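Local coordinates for glycosylation Associate Protein 1 (Streptococcus agalactiae serotype V, PDB 6OYC) that probably takes part, in a complex with two companion Gap proteins, in the glycosylation and accessory Sec secretion of a streptococcal surface glycoprotein, perhaps by binding its sugars, at residues A[2-7]-A[39-44]; A[29-34]-A[64-69]; A[327-332]-A[367-372]; A[107-112]-A[358-363]. All blocks are in the same frame, centred on the assembly; numbering follows the deposited sequence.

Interaction 1 (A[2-7]-A[39-44]); sequences FHFIPS and KMFDYA
Phe2, Phe4 and Phe41 build an aromatic cluster between the parallel sheet of a Rossmann-like domain, as in GT-B glycosyltransferases, and a helix packed on it. Phe2 and Phe4 stand two residues apart on strand 2-5, so their rings leave the same side of the sheet, and Phe41 from helix 33-43 meets both. Both pairs made by Phe41 are T-shaped, but its role differs. Toward Phe2 it offers an edge: its CE2 sits over the middle of the Phe2 ring, with the planes at 69°. Toward Phe4 it offers a face, which the CZ end of Phe4 approaches off-centre, near the rim, with the planes at 85°. All three side chains have CG anti to the carbonyl carbon; in Phe41 (chi1 -84°) this carries the ring out from the helix toward the strand. Phenylalanine suits Phe41 because a flat ring can be edge to one neighbour and face to another, and none of the three brings a polar atom into the core. Ile231 of the adjacent strand 229-233 touches all three side chains, and Val507 of helix 505-512 packs on Phe41. The closest approaches are Phe2 CD1 to Phe41 CE2 at 3.8 Å and Phe4 CZ to Phe41 CG at 3.9 Å.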
# COMPACT_ATOMS: atom_id res chain seq x y z
N PHE A 2 -7.01 -20.79 -7.73
CA PHE A 2 -7.31 -19.93 -6.59
C PHE A 2 -7.63 -18.52 -7.09
O PHE A 2 -6.81 -17.90 -7.77
CB PHE A 2 -6.14 -19.88 -5.61
CG PHE A 2 -5.86 -21.20 -4.95
CD1 PHE A 2 -6.49 -21.54 -3.76
CD2 PHE A 2 -4.98 -22.11 -5.52
CE1 PHE A 2 -6.25 -22.76 -3.15
CE2 PHE A 2 -4.73 -23.32 -4.92
CZ PHE A 2 -5.35 -23.65 -3.73
N HIS A 3 -8.81 -18.01 -6.70
CA HIS A 3 -9.27 -16.68 -7.07
C HIS A 3 -9.09 -15.75 -5.87
O HIS A 3 -9.75 -15.93 -4.84
CB HIS A 3 -10.72 -16.72 -7.52
CG HIS A 3 -11.01 -17.81 -8.50
ND1 HIS A 3 -11.15 -17.57 -9.85
CD2 HIS A 3 -11.18 -19.14 -8.32
CE1 HIS A 3 -11.40 -18.72 -10.47
NE2 HIS A 3 -11.41 -19.68 -9.56
N PHE A 4 -8.21 -14.75 -6.02
CA PHE A 4 -7.96 -13.80 -4.95
C PHE A 4 -8.84 -12.57 -5.16
O PHE A 4 -8.89 -12.02 -6.27
CB PHE A 4 -6.49 -13.37 -4.91
CG PHE A 4 -5.56 -14.41 -4.31
CD1 PHE A 4 -5.02 -15.42 -5.11
CD2 PHE A 4 -5.22 -14.36 -2.97
CE1 PHE A 4 -4.16 -16.37 -4.57
CE2 PHE A 4 -4.37 -15.30 -2.43
CZ PHE A 4 -3.83 -16.31 -3.22
N ILE A 5 -9.52 -12.14 -4.11
CA ILE A 5 -10.31 -10.92 -4.20
C ILE A 5 -9.69 -9.91 -3.23
O ILE A 5 -9.81 -10.09 -2.02
CB ILE A 5 -11.79 -11.15 -3.90
CG1 ILE A 5 -12.36 -12.20 -4.88
CG2 ILE A 5 -12.54 -9.84 -3.95
CD1 ILE A 5 -13.83 -12.39 -4.77
N PRO A 6 -9.03 -8.85 -3.72
CA PRO A 6 -8.37 -7.89 -2.84
C PRO A 6 -9.34 -6.85 -2.30
O PRO A 6 -10.50 -6.77 -2.71
CB PRO A 6 -7.34 -7.23 -3.77
CG PRO A 6 -8.04 -7.20 -5.10
CD PRO A 6 -8.89 -8.48 -5.15
N SER A 7 -8.83 -6.04 -1.37
CA SER A 7 -9.52 -4.87 -0.84
C SER A 7 -8.66 -3.65 -1.11
O SER A 7 -8.01 -3.12 -0.19
CB SER A 7 -9.82 -5.00 0.67
OG SER A 7 -10.84 -5.96 0.87
N LYS A 39 1.90 -13.90 -3.59
CA LYS A 39 3.31 -14.20 -3.80
C LYS A 39 3.64 -15.61 -3.36
O LYS A 39 4.30 -16.36 -4.08
CB LYS A 39 4.18 -13.18 -3.05
CG LYS A 39 4.28 -11.80 -3.70
CD LYS A 39 5.54 -11.64 -4.58
CE LYS A 39 5.37 -12.37 -5.91
NZ LYS A 39 6.25 -11.89 -7.00
N MET A 40 3.17 -16.01 -2.17
CA MET A 40 3.54 -17.32 -1.65
C MET A 40 2.81 -18.44 -2.37
O MET A 40 3.35 -19.54 -2.51
CB MET A 40 3.29 -17.40 -0.15
CG MET A 40 1.88 -17.15 0.27
SD MET A 40 1.56 -18.07 1.79
CE MET A 40 2.09 -16.94 3.05
N PHE A 41 1.59 -18.19 -2.85
CA PHE A 41 0.97 -19.18 -3.73
C PHE A 41 1.75 -19.30 -5.03
O PHE A 41 1.84 -20.39 -5.59
CB PHE A 41 -0.50 -18.84 -3.99
CG PHE A 41 -1.41 -19.32 -2.91
CD1 PHE A 41 -1.32 -18.81 -1.63
CD2 PHE A 41 -2.33 -20.34 -3.15
CE1 PHE A 41 -2.13 -19.27 -0.62
CE2 PHE A 41 -3.15 -20.81 -2.15
CZ PHE A 41 -3.06 -20.27 -0.88
N ASP A 42 2.33 -18.18 -5.50
CA ASP A 42 3.19 -18.21 -6.68
C ASP A 42 4.46 -19.01 -6.42
O ASP A 42 4.80 -19.92 -7.19
CB ASP A 42 3.55 -16.78 -7.10
CG ASP A 42 2.47 -16.12 -7.95
OD1 ASP A 42 1.40 -16.74 -8.12
OD2 ASP A 42 2.69 -14.99 -8.45
N TYR A 43 5.19 -18.65 -5.36
CA TYR A 43 6.34 -19.43 -4.92
C TYR A 43 5.99 -20.90 -4.79
O TYR A 43 6.85 -21.77 -5.01
CB TYR A 43 6.84 -18.92 -3.56
CG TYR A 43 7.47 -17.54 -3.58
CD1 TYR A 43 8.09 -17.05 -4.72
CD2 TYR A 43 7.45 -16.74 -2.44
CE1 TYR A 43 8.68 -15.79 -4.73
CE2 TYR A 43 8.01 -15.48 -2.45
CZ TYR A 43 8.63 -15.01 -3.59
OH TYR A 43 9.20 -13.77 -3.60
N ALA A 44 4.75 -21.20 -4.40
CA ALA A 44 4.31 -22.57 -4.20
C ALA A 44 3.83 -23.22 -5.48
O ALA A 44 3.44 -24.39 -5.46
CB ALA A 44 3.19 -22.63 -3.15

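Interaction 2 (A[29-34]-A[64-69]); sequences VGFDDT and HRYDLL
Tyr66, with CG anti to its carbonyl carbon (chi1 -60°), and Phe31, whose CG lies opposite the backbone N (chi1 178°), meet where the loop before one helix comes near the loop after another. The first torsion of Tyr66 sends its phenol across to the other backbone. There the backbone puts Phe31 CB 3.9 Å from Tyr66 CE1, and the torsion of Phe31 turns its ring so that this CE1 lies at the ring edge, near its plane. Tyr66 OH reaches further, to within 3.3 Å of Gly30 CA. Glycine fits there: with its positive phi of 144°, a side chain would press against the preceding carbonyl oxygen. Although Tyr66 OH comes 3.1 Å from Phe31 N, the angle is too poor for a hydrogen bond. Both polar groups bond instead to Glu414, Tyr66 OH to OE2 and Phe31 N to OE1, so one carboxylate joins the two loops. Tyrosine is apt because its ring packs on Phe31 and Ile35 while its hydroxyl reaches Glu414. Asp32 is the N-cap of the following helix, its OD1 accepting a weak capping bond from Thr34 N and a hydrogen bond from Ile35 N. Asp67, at positive phi, is the C-prime residue of a Schellman motif. The contact thus lies between the end of helix 59-65 and the start of helix 33-43, while Thr34 packs on Ser233 of strand 229-233.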
# COMPACT_ATOMS: atom_id res chain seq x y z
N VAL A 29 -2.19 2.81 2.27
CA VAL A 29 -2.40 2.21 0.96
C VAL A 29 -1.12 1.51 0.55
O VAL A 29 -0.03 2.10 0.62
CB VAL A 29 -2.82 3.27 -0.07
CG1 VAL A 29 -3.00 2.65 -1.48
CG2 VAL A 29 -4.10 3.96 0.36
N GLY A 30 -1.22 0.26 0.15
CA GLY A 30 -0.04 -0.44 -0.30
C GLY A 30 -0.01 -1.90 0.08
O GLY A 30 -1.07 -2.55 0.12
N PHE A 31 1.19 -2.41 0.38
CA PHE A 31 1.40 -3.83 0.64
C PHE A 31 0.39 -4.37 1.66
O PHE A 31 0.18 -3.77 2.71
CB PHE A 31 2.83 -4.04 1.15
CG PHE A 31 3.16 -5.46 1.50
CD1 PHE A 31 3.58 -6.34 0.52
CD2 PHE A 31 2.98 -5.92 2.80
CE1 PHE A 31 3.85 -7.67 0.83
CE2 PHE A 31 3.25 -7.24 3.12
CZ PHE A 31 3.69 -8.12 2.13
N ASP A 32 -0.25 -5.50 1.34
CA ASP A 32 -1.24 -6.03 2.28
C ASP A 32 -1.29 -7.55 2.16
O ASP A 32 -0.47 -8.16 1.47
CB ASP A 32 -2.61 -5.38 2.05
CG ASP A 32 -3.30 -5.86 0.78
OD1 ASP A 32 -2.74 -6.68 0.03
OD2 ASP A 32 -4.43 -5.39 0.52
N ASP A 33 -2.30 -8.14 2.81
CA ASP A 33 -2.40 -9.60 2.88
C ASP A 33 -2.57 -10.24 1.51
O ASP A 33 -2.04 -11.33 1.27
CB ASP A 33 -3.53 -10.00 3.84
CG ASP A 33 -4.88 -9.33 3.49
OD1 ASP A 33 -4.87 -8.15 3.04
OD2 ASP A 33 -5.94 -9.98 3.67
N THR A 34 -3.28 -9.59 0.59
CA THR A 34 -3.45 -10.19 -0.73
C THR A 34 -2.12 -10.29 -1.46
O THR A 34 -1.83 -11.33 -2.08
CB THR A 34 -4.45 -9.39 -1.55
OG1 THR A 34 -5.68 -9.29 -0.85
CG2 THR A 34 -4.68 -10.06 -2.92
N HIS A 64 2.73 -4.35 -11.04
CA HIS A 64 4.15 -4.40 -11.35
C HIS A 64 4.99 -4.08 -10.13
O HIS A 64 6.07 -4.65 -9.96
CB HIS A 64 4.48 -3.41 -12.46
CG HIS A 64 5.93 -3.34 -12.77
ND1 HIS A 64 6.71 -2.25 -12.44
CD2 HIS A 64 6.76 -4.23 -13.36
CE1 HIS A 64 7.95 -2.47 -12.82
NE2 HIS A 64 8.01 -3.67 -13.38
N ARG A 65 4.48 -3.20 -9.27
CA ARG A 65 5.20 -2.80 -8.07
C ARG A 65 5.43 -3.97 -7.14
O ARG A 65 6.39 -3.97 -6.37
CB ARG A 65 4.42 -1.72 -7.33
CG ARG A 65 5.06 -0.37 -7.24
CD ARG A 65 4.05 0.62 -6.69
NE ARG A 65 3.58 1.51 -7.73
CZ ARG A 65 2.38 2.07 -7.74
NH1 ARG A 65 1.54 1.82 -6.74
NH2 ARG A 65 2.03 2.89 -8.72
N TYR A 66 4.56 -4.99 -7.18
CA TYR A 66 4.67 -6.13 -6.28
C TYR A 66 5.09 -7.40 -7.01
O TYR A 66 4.90 -8.50 -6.48
CB TYR A 66 3.35 -6.33 -5.54
CG TYR A 66 2.99 -5.11 -4.73
CD1 TYR A 66 3.59 -4.89 -3.49
CD2 TYR A 66 2.11 -4.14 -5.22
CE1 TYR A 66 3.30 -3.76 -2.74
CE2 TYR A 66 1.80 -3.00 -4.48
CZ TYR A 66 2.40 -2.82 -3.23
OH TYR A 66 2.13 -1.71 -2.46
N ASP A 67 5.68 -7.27 -8.20
CA ASP A 67 6.11 -8.43 -9.00
C ASP A 67 4.93 -9.38 -9.26
O ASP A 67 5.07 -10.60 -9.20
CB ASP A 67 7.26 -9.19 -8.33
CG ASP A 67 8.49 -8.32 -8.10
OD1 ASP A 67 8.75 -7.39 -8.89
OD2 ASP A 67 9.21 -8.57 -7.11
N LEU A 68 3.76 -8.80 -9.52
CA LEU A 68 2.55 -9.56 -9.79
C LEU A 68 1.94 -9.26 -11.15
O LEU A 68 0.88 -9.79 -11.47
CB LEU A 68 1.50 -9.32 -8.71
CG LEU A 68 1.80 -9.92 -7.34
CD1 LEU A 68 0.75 -9.46 -6.35
CD2 LEU A 68 1.83 -11.43 -7.44
N LEU A 69 2.58 -8.42 -11.97
CA LEU A 69 2.00 -8.06 -13.25
C LEU A 69 1.75 -9.28 -14.12
O LEU A 69 0.86 -9.27 -14.97
CB LEU A 69 2.91 -7.07 -13.97
CG LEU A 69 2.43 -6.60 -15.34
CD1 LEU A 69 1.12 -5.87 -15.21
CD2 LEU A 69 3.48 -5.72 -16.01

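Interaction 3 (A[327-332]-A[367-372]); sequences LSHKEL and YDYLKE
His329 lies flat against Tyr369 in a face-to-face stack, the close-packed part of this helix-helix contact. The ring centroids are 3.9 Å apart and the planes differ by 14°, with His329 CG above the middle of the phenol ring. Between the rings the nearest approach is from His329 ND1, 3.6 Å from Tyr369 CD1, and the CB hydrogens add a CH-pi contact to the same face. Tyr369 holds CG anti to its backbone N (chi1 -178°), which extends the ring across to the first turn of the other helix. Its hydroxyl also accepts a weak hydrogen bond from Gln333 NE2. An imidazole suits the outer position: it stacks well on an aromatic face yet tolerates water, and His329 is exposed. Inward the contact becomes apolar and less intimate. Leu332 CB stands 4.2 Å from Tyr369 CE2, and Leu332 CD1 meets Leu370 CD2 at 4.3 Å; branched aliphatic chains fit this buried side. Ser328 and Glu331 form a capping box, in which Ser328 OG accepts from Glu331 N, and Glu331 OE1 from Ser328 N at 2.8 Å. The stack therefore joins the capped start of helix 329-344 to the middle of helix 360-375; these helices follow strands 318-323 and 349-354, neighbours in the second parallel sheet.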
# COMPACT_ATOMS: atom_id res chain seq x y z
N LEU A 327 6.90 10.93 17.72
CA LEU A 327 7.73 11.25 18.87
C LEU A 327 7.53 12.71 19.25
O LEU A 327 7.49 13.59 18.39
CB LEU A 327 9.21 10.99 18.56
CG LEU A 327 9.57 9.54 18.27
CD1 LEU A 327 11.06 9.40 18.01
CD2 LEU A 327 9.11 8.65 19.42
N SER A 328 7.38 12.94 20.55
CA SER A 328 7.31 14.31 21.05
C SER A 328 8.69 14.96 21.01
O SER A 328 9.72 14.28 20.94
CB SER A 328 6.78 14.34 22.48
OG SER A 328 7.73 13.74 23.33
N HIS A 329 8.70 16.29 21.07
CA HIS A 329 9.96 17.03 21.04
C HIS A 329 10.90 16.57 22.15
O HIS A 329 12.10 16.38 21.90
CB HIS A 329 9.69 18.53 21.13
CG HIS A 329 9.16 19.12 19.87
ND1 HIS A 329 8.90 20.46 19.72
CD2 HIS A 329 8.84 18.54 18.68
CE1 HIS A 329 8.44 20.69 18.50
NE2 HIS A 329 8.39 19.53 17.85
N LYS A 330 10.38 16.37 23.36
CA LYS A 330 11.24 15.92 24.45
C LYS A 330 11.78 14.51 24.20
O LYS A 330 12.90 14.20 24.61
CB LYS A 330 10.50 16.00 25.80
CG LYS A 330 9.39 14.96 26.01
CD LYS A 330 7.97 15.57 25.91
CE LYS A 330 6.87 14.54 26.21
NZ LYS A 330 5.55 15.15 26.01
N GLU A 331 11.01 13.67 23.53
CA GLU A 331 11.51 12.35 23.16
C GLU A 331 12.59 12.44 22.09
O GLU A 331 13.52 11.64 22.08
CB GLU A 331 10.36 11.46 22.69
CG GLU A 331 9.48 11.00 23.83
CD GLU A 331 8.13 10.50 23.37
OE1 GLU A 331 7.75 10.71 22.19
OE2 GLU A 331 7.43 9.91 24.22
N LEU A 332 12.49 13.42 21.19
CA LEU A 332 13.57 13.62 20.24
C LEU A 332 14.81 14.10 20.97
O LEU A 332 15.93 13.63 20.70
CB LEU A 332 13.16 14.61 19.15
CG LEU A 332 12.04 14.06 18.27
CD1 LEU A 332 11.52 15.09 17.26
CD2 LEU A 332 12.48 12.77 17.58
N TYR A 367 11.57 18.63 10.86
CA TYR A 367 12.94 18.84 10.38
C TYR A 367 13.55 20.09 11.00
O TYR A 367 14.71 20.06 11.43
CB TYR A 367 12.96 18.93 8.85
CG TYR A 367 14.32 19.27 8.33
CD1 TYR A 367 15.31 18.30 8.22
CD2 TYR A 367 14.65 20.58 8.00
CE1 TYR A 367 16.58 18.61 7.77
CE2 TYR A 367 15.91 20.90 7.54
CZ TYR A 367 16.88 19.92 7.43
OH TYR A 367 18.14 20.24 6.98
N ASP A 368 12.79 21.19 11.05
CA ASP A 368 13.27 22.42 11.67
C ASP A 368 13.64 22.18 13.12
O ASP A 368 14.67 22.66 13.59
CB ASP A 368 12.20 23.51 11.59
CG ASP A 368 12.07 24.11 10.21
OD1 ASP A 368 13.00 23.96 9.41
OD2 ASP A 368 11.04 24.76 9.94
N TYR A 369 12.80 21.44 13.86
CA TYR A 369 13.14 21.18 15.25
C TYR A 369 14.39 20.31 15.35
O TYR A 369 15.28 20.59 16.17
CB TYR A 369 11.97 20.54 15.98
CG TYR A 369 12.30 20.30 17.43
CD1 TYR A 369 12.13 21.30 18.38
CD2 TYR A 369 12.83 19.08 17.83
CE1 TYR A 369 12.47 21.07 19.72
CE2 TYR A 369 13.18 18.85 19.14
CZ TYR A 369 13.00 19.84 20.08
OH TYR A 369 13.35 19.56 21.37
N LEU A 370 14.49 19.26 14.52
CA LEU A 370 15.67 18.40 14.58
C LEU A 370 16.94 19.19 14.28
O LEU A 370 17.97 18.99 14.93
CB LEU A 370 15.53 17.23 13.61
CG LEU A 370 14.76 16.02 14.10
CD1 LEU A 370 14.78 14.97 13.02
CD2 LEU A 370 15.39 15.50 15.38
N LYS A 371 16.88 20.09 13.29
CA LYS A 371 18.05 20.90 12.98
C LYS A 371 18.47 21.75 14.18
O LYS A 371 19.66 21.83 14.52
CB LYS A 371 17.78 21.78 11.76
CG LYS A 371 19.04 22.19 10.99
CD LYS A 371 18.75 23.19 9.85
CE LYS A 371 20.02 23.92 9.40
NZ LYS A 371 19.83 25.39 9.14
N GLU A 372 17.50 22.39 14.85
CA GLU A 372 17.85 23.25 15.98
C GLU A 372 18.37 22.44 17.16
O GLU A 372 19.33 22.85 17.82
CB GLU A 372 16.64 24.09 16.41
CG GLU A 372 16.51 25.43 15.70
CD GLU A 372 17.77 26.27 15.81
OE1 GLU A 372 18.50 26.15 16.81
OE2 GLU A 372 18.01 27.07 14.87

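Interaction 4 (A[107-112]-A[358-363]); sequences TPFIVL and REFESR. With SO4 (sulfate ion), chain K.
Thr107 OG1 accepts two backbone N-H groups, from Phe109 N at 2.9 Å and from Ile110 N at 3.0 Å, both nearly straight. These bonds define an ST turn and an ST motif, and they fix the tight turn from which Phe109 reaches Phe360. Threonine suits the place because its hydroxyl, on a short side chain, can accept both N-H groups of its own turn. Phe109 and Phe360 come from opposite directions, Phe360 CE2 over a face of the Phe109 ring and 3.9 Å from Phe109 CZ. The planes are inclined at 44°, so the pair is neither a stack nor a T-shape. With few atoms touching, this is a small surface contact; Tyr23 also meets the Phe109 ring. Phe360 opens the helix that Glu359 precedes as N-cap. Nearby, Arg358 extends from CG to NE, and NE gives a weak bond of 2.7 Å to O3 of a sulfate, probably from the crystallisation liquor. Arginine can serve several partners at once: Phe24 receives NH1 at its carbonyl oxygen and faces the guanidinium in a cation-pi contact, while Thr27 also binds the sulfate. The whole is a contact between distant parts of the fold, in which the turn of a beta hairpin, strands 103-106 and 111-115 of the long antiparallel sheet, touches the N-terminal end of a helix of the second Rossmann-like domain.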
# COMPACT_ATOMS: atom_id res chain seq x y z
N THR A 107 6.54 22.91 -12.14
CA THR A 107 6.84 23.10 -10.72
C THR A 107 7.61 21.86 -10.26
O THR A 107 7.78 20.91 -11.04
CB THR A 107 5.55 23.29 -9.90
OG1 THR A 107 5.04 22.02 -9.46
CG2 THR A 107 4.49 24.03 -10.73
N PRO A 108 8.10 21.82 -9.01
CA PRO A 108 8.72 20.58 -8.52
C PRO A 108 7.75 19.42 -8.38
O PRO A 108 8.19 18.32 -8.03
CB PRO A 108 9.29 21.00 -7.15
CG PRO A 108 9.49 22.46 -7.25
CD PRO A 108 8.39 22.97 -8.13
N PHE A 109 6.45 19.59 -8.65
CA PHE A 109 5.50 18.51 -8.36
C PHE A 109 4.52 18.23 -9.51
O PHE A 109 4.13 17.08 -9.70
CB PHE A 109 4.74 18.84 -7.07
CG PHE A 109 5.64 18.98 -5.85
CD1 PHE A 109 6.16 17.84 -5.21
CD2 PHE A 109 5.98 20.23 -5.36
CE1 PHE A 109 7.00 17.97 -4.09
CE2 PHE A 109 6.82 20.37 -4.24
CZ PHE A 109 7.33 19.24 -3.61
N ILE A 110 4.13 19.26 -10.27
CA ILE A 110 3.15 19.14 -11.35
C ILE A 110 3.54 20.10 -12.48
O ILE A 110 4.47 20.90 -12.34
CB ILE A 110 1.72 19.46 -10.88
CG1 ILE A 110 1.62 20.94 -10.52
CG2 ILE A 110 1.27 18.55 -9.71
CD1 ILE A 110 0.23 21.40 -10.24
N VAL A 111 2.77 20.07 -13.56
CA VAL A 111 2.89 21.05 -14.64
C VAL A 111 1.61 21.87 -14.70
O VAL A 111 0.50 21.32 -14.66
CB VAL A 111 3.18 20.38 -16.00
CG1 VAL A 111 3.16 21.42 -17.08
CG2 VAL A 111 4.56 19.71 -15.99
N LEU A 112 1.76 23.19 -14.77
CA LEU A 112 0.64 24.09 -15.03
C LEU A 112 0.55 24.42 -16.51
O LEU A 112 1.54 24.83 -17.13
CB LEU A 112 0.80 25.38 -14.22
CG LEU A 112 0.82 25.09 -12.71
CD1 LEU A 112 1.26 26.34 -11.92
CD2 LEU A 112 -0.57 24.58 -12.26
N ARG A 358 3.24 12.77 5.31
CA ARG A 358 3.11 13.35 3.97
C ARG A 358 2.79 14.84 4.00
O ARG A 358 3.13 15.56 3.05
CB ARG A 358 2.05 12.59 3.17
CG ARG A 358 0.64 12.72 3.66
CD ARG A 358 -0.31 11.95 2.74
NE ARG A 358 -1.65 11.90 3.29
CZ ARG A 358 -2.75 11.58 2.61
NH1 ARG A 358 -2.69 11.28 1.32
NH2 ARG A 358 -3.92 11.58 3.23
N GLU A 359 2.17 15.33 5.07
CA GLU A 359 1.85 16.75 5.16
C GLU A 359 3.12 17.58 5.16
O GLU A 359 4.04 17.35 5.96
CB GLU A 359 1.02 17.04 6.42
CG GLU A 359 -0.44 16.58 6.38
CD GLU A 359 -1.29 17.29 5.31
OE1 GLU A 359 -0.79 18.24 4.65
OE2 GLU A 359 -2.45 16.88 5.11
N PHE A 360 3.17 18.57 4.27
CA PHE A 360 4.42 19.28 4.04
C PHE A 360 4.83 20.07 5.28
O PHE A 360 5.95 19.90 5.79
CB PHE A 360 4.30 20.18 2.80
CG PHE A 360 4.29 19.41 1.47
CD1 PHE A 360 4.02 18.05 1.41
CD2 PHE A 360 4.54 20.07 0.27
CE1 PHE A 360 4.00 17.37 0.19
CE2 PHE A 360 4.52 19.40 -0.96
CZ PHE A 360 4.26 18.05 -0.99
N GLU A 361 3.93 20.89 5.82
CA GLU A 361 4.36 21.80 6.88
C GLU A 361 4.64 21.06 8.19
O GLU A 361 5.57 21.43 8.92
CB GLU A 361 3.33 22.91 7.07
CG GLU A 361 3.75 24.21 6.37
CD GLU A 361 4.92 24.92 7.06
OE1 GLU A 361 6.08 24.60 6.74
OE2 GLU A 361 4.68 25.81 7.90
N SER A 362 3.89 20.01 8.49
CA SER A 362 4.22 19.19 9.65
C SER A 362 5.63 18.62 9.54
O SER A 362 6.44 18.74 10.47
CB SER A 362 3.18 18.07 9.81
OG SER A 362 3.69 16.98 10.55
N ARG A 363 5.96 18.02 8.39
CA ARG A 363 7.31 17.49 8.18
C ARG A 363 8.37 18.58 8.32
O ARG A 363 9.40 18.37 8.96
CB ARG A 363 7.39 16.84 6.80
CG ARG A 363 8.27 15.64 6.73
CD ARG A 363 8.11 14.91 5.41
NE ARG A 363 8.30 15.78 4.26
CZ ARG A 363 7.37 16.01 3.33
NH1 ARG A 363 6.17 15.45 3.42
NH2 ARG A 363 7.64 16.82 2.32
S SO4 K . -2.27 9.66 6.45
O1 SO4 K . -1.26 8.69 6.03
O2 SO4 K . -3.62 9.13 6.18
O3 SO4 K . -2.02 10.92 5.75
O4 SO4 K . -2.15 9.90 7.89

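Overall arrangement
Interactions 1 and 2 belong to the first parallel-sheet domain and share helix 33-43. Their centres are 11 Å apart, and they touch where Lys39 NZ probably bonds to Asp67 O at 2.8 Å. Interactions 3 and 4 share helix 360-375 of the second such domain, with centres 22 Å apart: one joins it to the neighbouring helix, the other to the antiparallel sheet. Interaction 4 comes within about 8 Å, nearest atoms, of interaction 2, whereas the centres of interactions 1 and 3 lie 42 Å apart, on opposite sides of the chain's centre. A bound glycerol meets Gly30 O in interaction 2, and the sulfate lies beside Arg358 in interaction 4; both probably come from the crystallisation liquor.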